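Local coordinates for protein type III restriction-modification enzyme EcoP15I Mod subunit (PDB 4ZCF) that forms the DNA-recognising methyltransferase subunit of a restriction-modification enzyme, transferring a methyl group from S-adenosylmethionine to adenine N6 on one strand of its target site, at residues D101-L106 with Y179-I184; K118-D123 with I436-F441. All blocks are in the same frame, centred on the assembly; numbering follows the deposited sequence.

Contact 1 of 2, residues D101-L106 with Y179-I184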
loop_
_atom_site.group_PDB
_atom_site.type_symbol
_atom_site.label_atom_id
_atom_site.label_comp_id
_atom_site.label_asym_id
_atom_site.label_seq_id
_atom_site.Cartn_x
_atom_site.Cartn_y
_atom_site.Cartn_z
ATOM N N ASP A 101 -19.781 16.579 -2.453
ATOM C CA ASP A 101 -19.458 15.182 -2.725
ATOM C C ASP A 101 -17.962 15.062 -2.594
ATOM O O ASP A 101 -17.240 15.868 -3.180
ATOM C CB ASP A 101 -19.905 14.816 -4.146
ATOM C CG ASP A 101 -19.596 13.410 -4.602
ATOM O OD1 ASP A 101 -19.866 12.458 -3.827
ATOM O OD2 ASP A 101 -19.159 13.250 -5.763
ATOM N N ASN A 102 -17.498 14.118 -1.747
ATOM C CA ASN A 102 -16.077 13.891 -1.467
ATOM C C ASN A 102 -15.263 13.534 -2.716
ATOM O O ASN A 102 -14.135 14.019 -2.841
ATOM C CB ASN A 102 -15.887 12.872 -0.334
ATOM C CG ASN A 102 -16.679 11.588 -0.488
ATOM O OD1 ASN A 102 -16.910 11.071 -1.586
ATOM N ND2 ASN A 102 -17.103 11.035 0.620
ATOM N N LEU A 103 -15.841 12.729 -3.652
ATOM C CA LEU A 103 -15.179 12.351 -4.912
ATOM C C LEU A 103 -14.901 13.567 -5.769
ATOM O O LEU A 103 -13.778 13.723 -6.284
ATOM C CB LEU A 103 -15.998 11.308 -5.699
ATOM C CG LEU A 103 -15.349 10.741 -6.983
ATOM C CD1 LEU A 103 -13.926 10.249 -6.730
ATOM C CD2 LEU A 103 -16.209 9.660 -7.611
ATOM N N GLU A 104 -15.915 14.451 -5.894
ATOM C CA GLU A 104 -15.826 15.709 -6.634
ATOM C C GLU A 104 -14.814 16.657 -5.956
ATOM O O GLU A 104 -13.939 17.223 -6.633
ATOM C CB GLU A 104 -17.223 16.341 -6.737
ATOM C CG GLU A 104 -17.298 17.508 -7.709
ATOM C CD GLU A 104 -17.224 17.221 -9.199
ATOM O OE1 GLU A 104 -17.251 16.035 -9.599
ATOM O OE2 GLU A 104 -17.177 18.204 -9.971
ATOM N N VAL A 105 -14.891 16.759 -4.608
ATOM C CA VAL A 105 -13.961 17.567 -3.806
ATOM C C VAL A 105 -12.497 17.099 -3.934
ATOM O O VAL A 105 -11.619 17.937 -4.083
ATOM C CB VAL A 105 -14.422 17.747 -2.345
ATOM C CG1 VAL A 105 -13.350 18.430 -1.518
ATOM C CG2 VAL A 105 -15.742 18.516 -2.268
ATOM N N LEU A 106 -12.242 15.783 -3.920
ATOM C CA LEU A 106 -10.892 15.207 -4.065
ATOM C C LEU A 106 -10.327 15.472 -5.457
ATOM O O LEU A 106 -9.155 15.805 -5.563
ATOM C CB LEU A 106 -10.887 13.693 -3.776
ATOM C CG LEU A 106 -11.093 13.227 -2.346
ATOM C CD1 LEU A 106 -11.350 11.746 -2.307
ATOM C CD2 LEU A 106 -9.918 13.594 -1.484
ATOM N N TYR A 179 -14.205 2.488 -4.470
ATOM C CA TYR A 179 -13.143 2.470 -5.487
ATOM C C TYR A 179 -12.685 3.857 -6.001
ATOM O O TYR A 179 -11.477 4.141 -5.891
ATOM C CB TYR A 179 -13.461 1.515 -6.671
ATOM C CG TYR A 179 -12.338 1.428 -7.694
ATOM C CD1 TYR A 179 -12.155 2.427 -8.647
ATOM C CD2 TYR A 179 -11.421 0.376 -7.670
ATOM C CE1 TYR A 179 -11.071 2.410 -9.518
ATOM C CE2 TYR A 179 -10.347 0.334 -8.560
ATOM C CZ TYR A 179 -10.178 1.356 -9.483
ATOM O OH TYR A 179 -9.124 1.361 -10.369
ATOM N N PRO A 180 -13.557 4.720 -6.613
ATOM C CA PRO A 180 -13.041 5.974 -7.176
ATOM C C PRO A 180 -12.519 6.942 -6.124
ATOM O O PRO A 180 -11.619 7.741 -6.407
ATOM C CB PRO A 180 -14.230 6.514 -7.951
ATOM C CG PRO A 180 -15.420 5.966 -7.248
ATOM C CD PRO A 180 -15.009 4.588 -6.882
ATOM N N ARG A 181 -13.080 6.866 -4.915
ATOM C CA ARG A 181 -12.684 7.684 -3.769
ATOM C C ARG A 181 -11.255 7.336 -3.282
ATOM O O ARG A 181 -10.394 8.227 -3.205
ATOM C CB ARG A 181 -13.747 7.577 -2.676
ATOM C CG ARG A 181 -15.023 8.324 -3.081
ATOM C CD ARG A 181 -16.269 7.791 -2.438
ATOM N NE ARG A 181 -17.430 8.626 -2.759
ATOM C CZ ARG A 181 -18.152 8.522 -3.871
ATOM N NH1 ARG A 181 -17.860 7.590 -4.781
ATOM N NH2 ARG A 181 -19.159 9.355 -4.093
ATOM N N LEU A 182 -10.979 6.024 -3.102
ATOM C CA LEU A 182 -9.671 5.479 -2.726
ATOM C C LEU A 182 -8.671 5.683 -3.843
ATOM O O LEU A 182 -7.497 5.939 -3.569
ATOM C CB LEU A 182 -9.802 3.980 -2.442
ATOM C CG LEU A 182 -10.602 3.544 -1.190
ATOM C CD1 LEU A 182 -10.466 2.073 -0.998
ATOM C CD2 LEU A 182 -10.135 4.282 0.098
ATOM N N TYR A 183 -9.135 5.582 -5.118
ATOM C CA TYR A 183 -8.306 5.796 -6.291
ATOM C C TYR A 183 -7.772 7.221 -6.336
ATOM O O TYR A 183 -6.562 7.398 -6.468
ATOM C CB TYR A 183 -9.061 5.406 -7.584
ATOM C CG TYR A 183 -8.198 5.482 -8.827
ATOM C CD1 TYR A 183 -7.416 4.398 -9.227
ATOM C CD2 TYR A 183 -8.103 6.662 -9.564
ATOM C CE1 TYR A 183 -6.590 4.474 -10.355
ATOM C CE2 TYR A 183 -7.268 6.756 -10.677
ATOM C CZ TYR A 183 -6.540 5.649 -11.090
ATOM O OH TYR A 183 -5.731 5.742 -12.197
ATOM N N ILE A 184 -8.651 8.232 -6.216
ATOM C CA ILE A 184 -8.253 9.659 -6.212
ATOM C C ILE A 184 -7.448 10.018 -4.987
ATOM O O ILE A 184 -6.490 10.761 -5.116
ATOM C CB ILE A 184 -9.442 10.669 -6.442
ATOM C CG1 ILE A 184 -10.236 10.366 -7.759
ATOM C CG2 ILE A 184 -8.962 12.144 -6.389
ATOM C CD1 ILE A 184 -9.442 10.570 -9.117
#
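Two helices of the Rossmann-like methyltransferase domain, 102-113 and 171-188, pack against each other here, the first turn of one beside the interior of the other. Their segments run nearly parallel, with axes 9.5 Å apart at closest approach and 23° between directions. Arg181 spans the gap: its chain, extended from CG to NE, carries the guanidinium across to the N-terminal end of helix 102-113. There Arg181 NE donates to Asn102 OD1 at 2.8 Å, meeting an in-plane lone pair of the amide oxygen, although the bond is bent at the hydrogen (133°) and the two planar groups stand almost perpendicular. Arg181 NH2 makes a salt bridge to Asp101 OD1 at 3.2 Å, approached obliquely and weak as a hydrogen bond. Asp101 is also the N-cap, its OD2 accepting weakly from Glu104 N, so one carboxylate serves both the helix end and the arginine. Each helix is part of a beta-alpha-beta crossover, and the apolar layer between them centres on Leu103. Its CB lies over the middle of one guanidinium face, while Leu103 CD2 reaches Pro180 CB (3.7 Å) and Leu103 CD1 meets Ile184 CG1 (3.8 Å). A leucine in place of Arg181 would take away both donors and would probably leave the Asp101 and Asn102 side chains less firmly oriented. One turn further on, Leu106 CB rests on Ile184 CG2 at 3.6 Å.

Contact 2 of 2, residues K118-D123 with I436-F441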
loop_
_atom_site.group_PDB
_atom_site.type_symbol
_atom_site.label_atom_id
_atom_site.label_comp_id
_atom_site.label_asym_id
_atom_site.label_seq_id
_atom_site.Cartn_x
_atom_site.Cartn_y
_atom_site.Cartn_z
ATOM N N LYS A 118 0.094 13.672 4.406
ATOM C CA LYS A 118 0.924 12.710 5.158
ATOM C C LYS A 118 0.080 11.547 5.660
ATOM O O LYS A 118 0.587 10.434 5.803
ATOM C CB LYS A 118 1.614 13.379 6.360
ATOM C CG LYS A 118 2.961 12.749 6.730
ATOM C CD LYS A 118 3.558 13.418 7.963
ATOM C CE LYS A 118 4.980 12.996 8.318
ATOM N NZ LYS A 118 5.159 11.518 8.407
ATOM N N MET A 119 -1.202 11.814 5.990
ATOM C CA MET A 119 -2.087 10.787 6.522
ATOM C C MET A 119 -3.510 11.007 6.106
ATOM O O MET A 119 -3.992 12.135 6.108
ATOM C CB MET A 119 -2.006 10.757 8.062
ATOM C CG MET A 119 -2.609 9.516 8.692
ATOM S SD MET A 119 -2.924 9.740 10.467
ATOM C CE MET A 119 -4.390 8.865 10.646
ATOM N N ILE A 120 -4.200 9.908 5.826
ATOM C CA ILE A 120 -5.619 9.863 5.552
ATOM C C ILE A 120 -6.237 8.935 6.559
ATOM O O ILE A 120 -5.784 7.800 6.705
ATOM C CB ILE A 120 -5.949 9.405 4.103
ATOM C CG1 ILE A 120 -5.339 10.388 3.035
ATOM C CG2 ILE A 120 -7.472 9.180 3.910
ATOM C CD1 ILE A 120 -5.593 9.989 1.559
ATOM N N TYR A 121 -7.255 9.422 7.290
ATOM C CA TYR A 121 -8.073 8.595 8.166
ATOM C C TYR A 121 -9.481 8.714 7.644
ATOM O O TYR A 121 -9.953 9.818 7.461
ATOM C CB TYR A 121 -8.034 8.996 9.661
ATOM C CG TYR A 121 -9.033 8.163 10.448
ATOM C CD1 TYR A 121 -8.838 6.789 10.624
ATOM C CD2 TYR A 121 -10.261 8.695 10.833
ATOM C CE1 TYR A 121 -9.801 5.992 11.233
ATOM C CE2 TYR A 121 -11.250 7.892 11.398
ATOM C CZ TYR A 121 -11.000 6.549 11.626
ATOM O OH TYR A 121 -11.952 5.758 12.204
ATOM N N ILE A 122 -10.158 7.607 7.413
ATOM C CA ILE A 122 -11.557 7.628 6.965
ATOM C C ILE A 122 -12.415 6.611 7.701
ATOM O O ILE A 122 -11.951 5.520 7.999
ATOM C CB ILE A 122 -11.807 7.589 5.412
ATOM C CG1 ILE A 122 -11.021 6.496 4.689
ATOM C CG2 ILE A 122 -11.664 8.958 4.775
ATOM C CD1 ILE A 122 -11.758 5.975 3.395
ATOM N N ASP A 123 -13.663 6.991 8.014
ATOM C CA ASP A 123 -14.639 6.089 8.617
ATOM C C ASP A 123 -15.777 5.974 7.589
ATOM O O ASP A 123 -16.725 6.758 7.605
ATOM C CB ASP A 123 -15.091 6.585 9.990
ATOM C CG ASP A 123 -16.200 5.810 10.671
ATOM O OD1 ASP A 123 -16.300 4.587 10.440
ATOM O OD2 ASP A 123 -16.910 6.410 11.514
ATOM N N ILE A 436 -0.315 17.132 6.913
ATOM C CA ILE A 436 -1.709 17.291 6.511
ATOM C C ILE A 436 -2.440 15.998 6.856
ATOM O O ILE A 436 -1.962 14.917 6.508
ATOM C CB ILE A 436 -1.782 17.663 4.992
ATOM C CG1 ILE A 436 -1.305 19.123 4.736
ATOM C CG2 ILE A 436 -3.154 17.381 4.369
ATOM C CD1 ILE A 436 -1.025 19.503 3.243
ATOM N N VAL A 437 -3.579 16.108 7.590
ATOM C CA VAL A 437 -4.417 14.958 7.953
ATOM C C VAL A 437 -5.731 15.122 7.208
ATOM O O VAL A 437 -6.391 16.146 7.380
ATOM C CB VAL A 437 -4.597 14.755 9.484
ATOM C CG1 VAL A 437 -5.626 13.668 9.775
ATOM C CG2 VAL A 437 -3.271 14.415 10.150
ATOM N N LEU A 438 -6.088 14.149 6.349
ATOM C CA LEU A 438 -7.304 14.244 5.549
ATOM C C LEU A 438 -8.398 13.233 5.892
ATOM O O LEU A 438 -8.145 12.036 5.929
ATOM C CB LEU A 438 -6.967 14.265 4.031
ATOM C CG LEU A 438 -8.141 14.172 3.040
ATOM C CD1 LEU A 438 -8.810 15.508 2.840
ATOM C CD2 LEU A 438 -7.721 13.589 1.722
ATOM N N ASP A 439 -9.625 13.718 6.117
ATOM C CA ASP A 439 -10.792 12.852 6.357
ATOM C C ASP A 439 -11.855 13.261 5.365
ATOM O O ASP A 439 -12.348 14.367 5.452
ATOM C CB ASP A 439 -11.327 12.950 7.812
ATOM C CG ASP A 439 -12.282 11.842 8.235
ATOM O OD1 ASP A 439 -13.034 11.321 7.368
ATOM O OD2 ASP A 439 -12.246 11.459 9.402
ATOM N N PHE A 440 -12.164 12.417 4.390
ATOM C CA PHE A 440 -13.171 12.759 3.376
ATOM C C PHE A 440 -14.572 12.192 3.635
ATOM O O PHE A 440 -15.450 12.343 2.805
ATOM C CB PHE A 440 -12.645 12.587 1.938
ATOM C CG PHE A 440 -12.082 11.227 1.575
ATOM C CD1 PHE A 440 -12.905 10.232 1.042
ATOM C CD2 PHE A 440 -10.729 10.960 1.714
ATOM C CE1 PHE A 440 -12.386 8.975 0.705
ATOM C CE2 PHE A 440 -10.208 9.713 1.363
ATOM C CZ PHE A 440 -11.039 8.722 0.872
ATOM N N PHE A 441 -14.782 11.595 4.831
ATOM C CA PHE A 441 -16.057 11.101 5.384
ATOM C C PHE A 441 -16.098 11.715 6.785
ATOM O O PHE A 441 -16.181 10.967 7.759
ATOM C CB PHE A 441 -16.101 9.550 5.484
ATOM C CG PHE A 441 -16.304 8.819 4.174
ATOM C CD1 PHE A 441 -17.568 8.736 3.591
ATOM C CD2 PHE A 441 -15.229 8.237 3.507
ATOM C CE1 PHE A 441 -17.750 8.062 2.382
ATOM C CE2 PHE A 441 -15.417 7.576 2.293
ATOM C CZ PHE A 441 -16.674 7.489 1.738
HETATM O O HOH W 1 -14.245 9.567 9.128
#
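One face of the Phe440 ring carries Ile122 CG2, a CH-pi contact with the methyl 3.7 Å from the ring centroid and almost on the normal. The same methyl sits in the corner between that face and the edge of the Phe441 ring, 3.9 Å from Phe441 CD2. These residues lie where parallel strands 117-122 and 434-439 of the Rossmann-like sheet end. Leading into the contact, Ile436 O accepts from both Lys118 N and Met119 N, the latter nearly along the C=O axis at 3.2 Å. The ladder continues with Leu438 N to Met119 O at 2.9 Å, then with Tyr121 N to Leu438 O at 3.1 Å, the donor here standing above the carbonyl plane. Ile120 and Leu438 point to one face of the sheet, Met119 and Val437 to the other. Strand 117-122 runs into the DPPY sequence starting at Asp123, consistent with catalytic motif IV and within a predicted S-adenosylmethionine-binding region; strand 434-439 ends at Asp439, where Asp-Phe-Phe opens a glycine-rich loop consistent with cofactor-binding motif I, the beta-subtype order. Asp123 OD2 forms a salt bridge with Lys418 NZ, and Asp439 OD2 is hydrogen-bonded to Thr447 OG1. Asp439 OD1 shapes its loop as an Asx turn, its anti lone pair taking Phe441 N at 3.1 Å. A water, 2.8 Å from Asp439 OD2, accepts from Asp123 N at 2.9 Å.

Contact 1 and contact 2 have centres about 12 Å apart and form two layers of the methyltransferase domain, helices over a sheet. Their segments alternate along the chain: 101-106, 118-123, 179-184, then 436-441. Helix 102-113 leads into strand 117-122, whereas strand 434-439 returns much later to lie beside it. Phe440 joins the layers: its carbonyl oxygen is 3.0 Å from Asn102 ND2, a probable hydrogen bond, and its ring packs on Arg181. Asn102 therefore ties the helix start to the loop after strand 434-439, at the end of the sheet where the predicted cofactor-binding residues begin. The nearest atoms of contact 2 lie about 16 Å from the bound DNA and those of contact 1 about 23 Å.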